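Local coordinates for alginate lyase (Aplysia kurodai, PDB 5GMT), which probably cleaves alginate by eliminative lysis of its glycosidic bonds, as a polysaccharide lyase family 14 enzyme with specificity for polymannuronate, at residues C127-N132 and A153-T157; K205-W209 and H275-G279. Numbering follows the deposited sequence.

Contact 1. Residues C127-N132 and A153-T157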
# COMPACT_ATOMS: atom_id res chain seq x y z
N CYS A 127 -6.57 -10.55 2.80
CA CYS A 127 -6.66 -9.56 3.85
C CYS A 127 -7.05 -8.18 3.33
O CYS A 127 -6.23 -7.26 3.23
CB CYS A 127 -5.32 -9.49 4.61
SG CYS A 127 -5.18 -10.84 5.83
N SER A 128 -8.34 -8.05 3.00
CA SER A 128 -8.88 -6.78 2.53
C SER A 128 -10.38 -6.85 2.66
O SER A 128 -10.92 -7.93 2.89
CB SER A 128 -8.47 -6.52 1.07
OG SER A 128 -9.10 -7.45 0.20
N GLY A 129 -11.07 -5.74 2.46
CA GLY A 129 -12.51 -5.77 2.57
C GLY A 129 -12.90 -6.07 4.01
O GLY A 129 -12.33 -5.52 4.96
N GLY A 130 -13.87 -6.96 4.20
CA GLY A 130 -14.25 -7.29 5.56
C GLY A 130 -13.55 -8.55 6.03
O GLY A 130 -13.96 -9.14 7.03
N SER A 131 -12.50 -8.95 5.31
CA SER A 131 -11.87 -10.26 5.50
C SER A 131 -10.49 -10.21 6.16
O SER A 131 -9.59 -9.52 5.69
CB SER A 131 -11.77 -10.97 4.16
OG SER A 131 -11.04 -12.18 4.28
N ASN A 132 -10.30 -10.96 7.23
CA ASN A 132 -9.00 -10.97 7.89
C ASN A 132 -8.68 -12.35 8.47
O ASN A 132 -8.52 -12.50 9.69
CB ASN A 132 -8.97 -9.92 9.00
CG ASN A 132 -7.54 -9.64 9.50
OD1 ASN A 132 -6.60 -9.55 8.71
ND2 ASN A 132 -7.38 -9.52 10.81
N ALA A 153 -3.67 -1.18 8.21
CA ALA A 153 -3.17 -2.53 8.43
C ALA A 153 -4.27 -3.56 8.68
O ALA A 153 -5.12 -3.37 9.55
CB ALA A 153 -2.19 -2.52 9.60
N TYR A 154 -4.24 -4.63 7.90
CA TYR A 154 -4.95 -5.86 8.23
C TYR A 154 -3.95 -6.78 8.92
O TYR A 154 -3.05 -7.32 8.28
CB TYR A 154 -5.54 -6.51 6.98
CG TYR A 154 -6.85 -5.90 6.54
CD1 TYR A 154 -6.91 -4.58 6.11
CD2 TYR A 154 -8.02 -6.64 6.56
CE1 TYR A 154 -8.11 -4.01 5.72
CE2 TYR A 154 -9.23 -6.08 6.16
CZ TYR A 154 -9.26 -4.77 5.74
OH TYR A 154 -10.46 -4.20 5.35
N ILE A 155 -4.09 -6.94 10.23
CA ILE A 155 -3.16 -7.73 11.01
C ILE A 155 -3.97 -8.59 11.99
O ILE A 155 -5.14 -8.33 12.19
CB ILE A 155 -2.15 -6.81 11.76
CG1 ILE A 155 -2.90 -5.67 12.44
CG2 ILE A 155 -1.14 -6.24 10.79
CD1 ILE A 155 -1.98 -4.67 13.20
N PRO A 156 -3.35 -9.63 12.56
CA PRO A 156 -4.08 -10.52 13.48
C PRO A 156 -4.78 -9.80 14.64
O PRO A 156 -4.35 -8.74 15.09
CB PRO A 156 -2.99 -11.46 13.99
CG PRO A 156 -2.02 -11.54 12.85
CD PRO A 156 -2.02 -10.15 12.23
N THR A 157 -5.86 -10.39 15.15
CA THR A 157 -6.59 -9.74 16.22
C THR A 157 -5.83 -9.74 17.55
O THR A 157 -6.11 -8.93 18.42
CB THR A 157 -7.97 -10.40 16.44
OG1 THR A 157 -7.80 -11.76 16.83
CG2 THR A 157 -8.78 -10.36 15.15
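In this beta-sandwich lyase, a loop that reverses through a type II' beta turn, Ser128 to Ser131, packs against strand 149-154 and the residues after it. Inside the turn, Ser131 N donates a hydrogen bond to Ser128 O at 3.1 Å. Gly129 has the positive phi of 66° expected at the second position of such a turn. Ala153 keeps to the strand, pairing with Gln177. Tyr154 is the main contact residue. Tyr154 CB lies 3.8 Å from Cys127 CB, and Cys127 is held by its disulfide to Cys136. The tyrosine ring reaches into the loop. Cys127 O and Ser128 CA lie over one face, and Ser128 CA makes a CH-pi contact 4.0 Å from the centroid of the Tyr154 ring. At the tip of the ring, Tyr154 OH donates a very short hydrogen bond of 2.3 Å to Gly129 O. The backbone of Tyr154 pairs with Ser138 of strand 136-143, and the ring carries the contact from this sheet to the loop. Next, Ile155 turns its side chain away and offers its carbonyl instead. Asn132 points toward the 153-157 segment, and its amide Asn132 ND2 donates to Ile155 O at 2.9 Å, with an N-H...O angle of 154°.

Contact 2. Residues K205-W209 and H275-G279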
# COMPACT_ATOMS: atom_id res chain seq x y z
N LYS A 205 5.74 -13.11 19.64
CA LYS A 205 6.00 -11.77 20.16
C LYS A 205 5.29 -10.67 19.37
O LYS A 205 4.87 -10.86 18.24
CB LYS A 205 7.50 -11.48 20.17
CG LYS A 205 8.33 -12.49 20.95
CD LYS A 205 9.75 -12.00 21.13
CE LYS A 205 10.66 -13.13 21.58
NZ LYS A 205 10.03 -13.89 22.70
N THR A 206 5.21 -9.50 19.98
CA THR A 206 4.70 -8.31 19.31
C THR A 206 5.86 -7.33 19.10
O THR A 206 5.86 -6.20 19.63
CB THR A 206 3.54 -7.64 20.10
OG1 THR A 206 3.90 -7.51 21.48
CG2 THR A 206 2.26 -8.48 19.99
N ASP A 207 6.84 -7.78 18.33
CA ASP A 207 8.07 -7.03 18.10
C ASP A 207 8.26 -6.67 16.63
O ASP A 207 9.35 -6.27 16.21
CB ASP A 207 9.29 -7.82 18.63
CG ASP A 207 9.40 -9.21 18.05
OD1 ASP A 207 8.56 -9.59 17.21
OD2 ASP A 207 10.35 -9.93 18.42
N GLY A 208 7.21 -6.80 15.84
CA GLY A 208 7.30 -6.38 14.44
C GLY A 208 7.17 -4.87 14.37
O GLY A 208 6.72 -4.24 15.34
N TRP A 209 7.55 -4.27 13.24
CA TRP A 209 7.34 -2.84 13.08
C TRP A 209 7.24 -2.41 11.63
O TRP A 209 7.65 -3.12 10.71
CB TRP A 209 8.47 -2.05 13.76
CG TRP A 209 9.88 -2.46 13.38
CD1 TRP A 209 10.62 -3.48 13.91
CD2 TRP A 209 10.74 -1.81 12.42
NE1 TRP A 209 11.86 -3.52 13.33
CE2 TRP A 209 11.96 -2.50 12.42
CE3 TRP A 209 10.58 -0.72 11.56
CZ2 TRP A 209 13.03 -2.13 11.59
CZ3 TRP A 209 11.64 -0.35 10.74
CH2 TRP A 209 12.84 -1.06 10.76
N HIS A 275 16.80 -8.60 8.78
CA HIS A 275 15.69 -8.62 9.73
C HIS A 275 16.13 -8.13 11.11
O HIS A 275 17.11 -8.62 11.66
CB HIS A 275 15.10 -10.03 9.82
CG HIS A 275 13.79 -10.09 10.53
ND1 HIS A 275 13.42 -11.15 11.33
CD2 HIS A 275 12.75 -9.22 10.56
CE1 HIS A 275 12.21 -10.94 11.82
NE2 HIS A 275 11.78 -9.78 11.37
N ALA A 276 15.42 -7.15 11.66
CA ALA A 276 15.74 -6.63 12.98
C ALA A 276 14.45 -6.27 13.72
O ALA A 276 13.83 -5.26 13.43
CB ALA A 276 16.65 -5.41 12.88
N VAL A 277 14.05 -7.10 14.68
CA VAL A 277 12.82 -6.82 15.41
C VAL A 277 13.09 -5.84 16.54
O VAL A 277 14.24 -5.62 16.93
CB VAL A 277 12.20 -8.11 15.97
CG1 VAL A 277 11.84 -9.05 14.83
CG2 VAL A 277 13.17 -8.77 16.94
N VAL A 278 12.02 -5.23 17.05
CA VAL A 278 12.13 -4.28 18.15
C VAL A 278 11.13 -4.65 19.23
O VAL A 278 9.92 -4.53 19.02
CB VAL A 278 11.89 -2.84 17.68
CG1 VAL A 278 11.89 -1.90 18.88
CG2 VAL A 278 12.97 -2.44 16.71
N GLY A 279 11.64 -5.14 20.35
CA GLY A 279 10.83 -5.55 21.47
C GLY A 279 10.32 -4.41 22.34
O GLY A 279 10.48 -3.22 22.04
OXT GLY A 279 9.69 -4.68 23.36
O HOH W 1 8.46 -3.12 17.18
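The C-terminal tail of the chain lies across the start of strand 208-216, with the touching parts running 134° apart. Two direct hydrogen bonds join the segments. Val278 N donates to Asp207 O at 3.0 Å, joining backbone to backbone. The indole Trp209 NE1 donates to Ala276 O at 2.6 Å, with the carbonyl oxygen near the ring plane. One water adds a bridge, giving hydrogen bonds to Gly208 O at 2.8 Å and Val278 O at 2.7 Å. A CA-H...O contact joins Asp207 CA to Val278 O at 3.2 Å. The apolar part is small: Val278 CG2 lies 3.8 Å from Trp209 CD1. Separately, Val277 CG2 makes a van der Waals contact with Asp207 OD2 at 3.4 Å. That carboxylate is hydrogen-bonded to Thr202. The contact sits at the protein surface, where the tail comes after strand 261-272 in the chain. Trp209 stacks on His199 of strand 191-199 and pairs with it through the backbone, while Gly208 pairs with Leu229 of strand 222-229.

Overall arrangement
Each contact rests on a strand of a different antiparallel sheet of the beta-sandwich. Contact 1 rests on strand 149-154, in the sheet that also holds strands 110-118 and 136-143. Contact 2 rests on strand 208-216 of the other sheet, to which strand 261-272 also belongs. Their centres are 20 Å apart. The nearest atoms are about 8 Å apart, so they do not touch. Along the chain they come in series: 127-132 and 153-157 meet before 205-209 begins. Contact 1 is local and partly buried, tying a loop between two neighbouring strands to the next strand. Contact 2 lies at the surface and brings the chain's C-terminus back to an earlier strand.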